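Local coordinates for protein Amuc_1102 (Akkermansia muciniphila, PDB 7DSZ) that is of uncertain function but adopts an immunoglobulin-like fold related to archaeal type IV pilus proteins, consistent with a pilus-associated role, at residues C[15-20]-C[64-69]. Sequence-based numbering, arbitrary orientation. Where two conformers were deposited one is given.
Sequences PRMQVR and PTPKSG
Met17 and Pro64 bring the two backbones together, their CA atoms 5.8 Å apart, where the chain of 15-20 enters strand 18-32 and that of 64-69 has just left strand 50-63. The antiparallel pairing of these strands, seen in the backbone bonds of Gln18 with Ala63 and Arg20 with Glu61, gives way here to van der Waals contact, with backbone atoms of both residues taking part. A cis peptide bond precedes Pro64, and farther on a type I turn from Pro66 to Gly69, closed by the hydrogen bond from Gly69 N to Pro66 O, 3.0 Å, leads the chain into strand 70-83. Met17 carries the contact. With CG anti to the backbone N (chi1 179°) and chi2 likewise extended, its chain runs past Pro64, Met17 CB lying 4.1 Å from Pro64 CD and Met17 CG 3.4 Å from Pro64 O. The Met17 side chain crosses that of Pro66 at about a right angle, Met17 SD standing 3.8 Å from Pro66 CD. Ala62, Ile71 and Tyr143 also pack on Met17, which is buried. An alanine here would end at CB, and the ring of Pro66 is likely to lose the sulfur packed against it, leaving a gap beside Ile71 and Tyr143. Through Met17, the start of strand 18-32 meets the loop between strands 50-63 and 70-83, while Ile71 and Tyr143 link it to the other sheet, consistent with the core of an immunoglobulin-like sandwich.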
ATOM      1  N   PRO C  15      -1.817   8.437  30.762  1.00 38.99           N
ATOM      2  CA  PRO C  15      -2.756   7.315  30.610  1.00 35.28           C
ATOM      3  C   PRO C  15      -4.095   7.559  31.278  1.00 34.40           C
ATOM      4  O   PRO C  15      -5.053   6.830  30.987  1.00 37.76           O
ATOM      5  CB  PRO C  15      -2.012   6.144  31.267  1.00 41.38           C
ATOM      6  CG  PRO C  15      -1.132   6.803  32.276  1.00 45.18           C
ATOM      7  CD  PRO C  15      -0.698   8.099  31.658  1.00 38.48           C
ATOM      8  N   ARG C  16      -4.189   8.550  32.158  1.00 37.01           N
ATOM      9  CA  ARG C  16      -5.465   8.934  32.738  1.00 37.46           C
ATOM     10  C   ARG C  16      -6.239   9.915  31.865  1.00 34.89           C
ATOM     11  O   ARG C  16      -7.411  10.178  32.152  1.00 29.86           O
ATOM     12  CB  ARG C  16      -5.251   9.547  34.129  1.00 48.83           C
ATOM     13  CG  ARG C  16      -4.544   8.636  35.142  1.00 54.56           C
ATOM     14  CD  ARG C  16      -5.526   7.799  35.964  1.00 64.50           C
ATOM     15  NE  ARG C  16      -6.064   6.667  35.209  1.00 76.31           N
ATOM     16  CZ  ARG C  16      -7.006   5.842  35.659  1.00 78.15           C
ATOM     17  NH1 ARG C  16      -7.528   6.021  36.867  1.00 75.91           N
ATOM     18  NH2 ARG C  16      -7.433   4.839  34.898  1.00 69.89           N
ATOM     19  N   MET C  17      -5.626  10.456  30.809  1.00 31.19           N
ATOM     20  CA  MET C  17      -6.342  11.395  29.949  1.00 25.57           C
ATOM     21  C   MET C  17      -7.551  10.723  29.308  1.00 25.25           C
ATOM     22  O   MET C  17      -7.496   9.562  28.890  1.00 27.62           O
ATOM     23  CB  MET C  17      -5.408  11.950  28.864  1.00 29.35           C
ATOM     24  CG  MET C  17      -6.077  12.923  27.889  1.00 25.92           C
ATOM     25  SD  MET C  17      -4.941  13.469  26.572  1.00 27.17           S
ATOM     26  CE  MET C  17      -4.408  11.874  25.973  1.00 26.87           C
ATOM     27  N   GLN C  18      -8.664  11.445  29.269  1.00 23.15           N
ATOM     28  CA  GLN C  18      -9.868  10.987  28.606  1.00 21.93           C
ATOM     29  C   GLN C  18     -10.170  11.930  27.456  1.00 20.03           C
ATOM     30  O   GLN C  18      -9.747  13.087  27.442  1.00 21.29           O
ATOM     31  CB  GLN C  18     -11.059  10.908  29.570  1.00 23.88           C
ATOM     32  CG  GLN C  18     -10.763  10.084  30.812  1.00 22.33           C
ATOM     33  CD  GLN C  18     -11.969   9.974  31.729  1.00 28.16           C
ATOM     34  OE1 GLN C  18     -12.947   9.303  31.413  1.00 33.44           O
ATOM     35  NE2 GLN C  18     -11.909  10.652  32.854  1.00 29.51           N
ATOM     36  N   VAL C  19     -10.929  11.429  26.499  1.00 22.68           N
ATOM     37  CA  VAL C  19     -11.133  12.093  25.223  1.00 22.59           C
ATOM     38  C   VAL C  19     -12.620  12.094  24.907  1.00 23.66           C
ATOM     39  O   VAL C  19     -13.314  11.101  25.156  1.00 24.59           O
ATOM     40  CB  VAL C  19     -10.311  11.365  24.129  1.00 28.79           C
ATOM     41  CG1 VAL C  19     -10.774  11.731  22.755  1.00 30.17           C
ATOM     42  CG2 VAL C  19      -8.821  11.658  24.317  1.00 30.71           C
ATOM     43  N   ARG C  20     -13.104  13.205  24.364  1.00 21.93           N
ATOM     44  CA  ARG C  20     -14.461  13.317  23.856  1.00 23.28           C
ATOM     45  C   ARG C  20     -14.435  13.755  22.401  1.00 23.91           C
ATOM     46  O   ARG C  20     -13.689  14.669  22.025  1.00 26.03           O
ATOM     47  CB  ARG C  20     -15.282  14.306  24.676  1.00 26.04           C
ATOM     48  CG  ARG C  20     -15.507  13.821  26.103  1.00 22.70           C
ATOM     49  CD  ARG C  20     -16.391  12.579  26.114  1.00 30.69           C
ATOM     50  NE  ARG C  20     -16.587  12.032  27.456  1.00 34.61           N
ATOM     51  CZ  ARG C  20     -15.862  11.055  27.992  1.00 31.22           C
ATOM     52  NH1 ARG C  20     -14.868  10.483  27.316  1.00 27.32           N
ATOM     53  NH2 ARG C  20     -16.138  10.636  29.219  1.00 28.57           N
ATOM     54  N   PRO C  64      -7.094  15.760  30.849  1.00 22.86           N
ATOM     55  CA  PRO C  64      -6.668  17.136  30.627  1.00 19.64           C
ATOM     56  C   PRO C  64      -6.200  17.311  29.188  1.00 24.26           C
ATOM     57  O   PRO C  64      -6.100  16.320  28.463  1.00 24.18           O
ATOM     58  CB  PRO C  64      -5.506  17.305  31.613  1.00 24.22           C
ATOM     59  CG  PRO C  64      -4.912  15.944  31.684  1.00 26.06           C
ATOM     60  CD  PRO C  64      -6.063  14.968  31.541  1.00 24.63           C
ATOM     61  N   THR C  65      -5.919  18.530  28.800  1.00 21.20           N
ATOM     62  CA  THR C  65      -5.499  18.777  27.425  1.00 22.92           C
ATOM     63  C   THR C  65      -4.044  18.355  27.249  1.00 21.70           C
ATOM     64  O   THR C  65      -3.186  18.763  28.039  1.00 24.17           O
ATOM     65  CB  THR C  65      -5.695  20.243  27.080  1.00 22.36           C
ATOM     66  OG1 THR C  65      -7.077  20.567  27.243  1.00 20.05           O
ATOM     67  CG2 THR C  65      -5.289  20.532  25.628  1.00 24.19           C
ATOM     68  N   PRO C  66      -3.736  17.518  26.257  1.00 20.95           N
ATOM     69  CA  PRO C  66      -2.350  17.063  26.083  1.00 24.25           C
ATOM     70  C   PRO C  66      -1.444  18.229  25.722  1.00 21.30           C
ATOM     71  O   PRO C  66      -1.815  19.107  24.947  1.00 21.08           O
ATOM     72  CB  PRO C  66      -2.443  16.038  24.944  1.00 22.53           C
ATOM     73  CG  PRO C  66      -3.673  16.425  24.184  1.00 24.54           C
ATOM     74  CD  PRO C  66      -4.638  16.982  25.225  1.00 19.65           C
ATOM     75  N   LYS C  67      -0.247  18.228  26.322  1.00 21.91           N
ATOM     76  CA  LYS C  67       0.693  19.322  26.102  0.50 26.41           C
ATOM     77  C   LYS C  67       1.049  19.478  24.630  1.00 26.33           C
ATOM     78  O   LYS C  67       1.224  20.607  24.150  1.00 25.63           O
ATOM     79  CB  LYS C  67       1.961  19.103  26.929  0.50 28.64           C
ATOM     80  CG  LYS C  67       1.722  19.127  28.433  0.50 29.15           C
ATOM     81  CD  LYS C  67       0.950  20.365  28.840  0.50 33.66           C
ATOM     82  CE  LYS C  67       0.741  20.411  30.344  0.50 33.91           C
ATOM     83  NZ  LYS C  67      -0.188  21.506  30.724  0.50 46.99           N
ATOM     84  N   SER C  68       1.123  18.368  23.891  1.00 24.96           N
ATOM     85  CA  SER C  68       1.467  18.397  22.476  1.00 24.56           C
ATOM     86  C   SER C  68       0.341  18.929  21.598  1.00 24.32           C
ATOM     87  O   SER C  68       0.587  19.237  20.426  1.00 26.31           O
ATOM     88  CB  SER C  68       1.867  16.985  22.011  1.00 21.98           C
ATOM     89  OG  SER C  68       0.715  16.146  21.847  1.00 21.89           O
ATOM     90  N   GLY C  69      -0.880  19.026  22.118  1.00 20.55           N
ATOM     91  CA  GLY C  69      -2.011  19.430  21.308  1.00 21.17           C
ATOM     92  C   GLY C  69      -2.622  18.315  20.492  1.00 18.70           C
ATOM     93  O   GLY C  69      -3.531  18.582  19.688  1.00 21.43           O
TER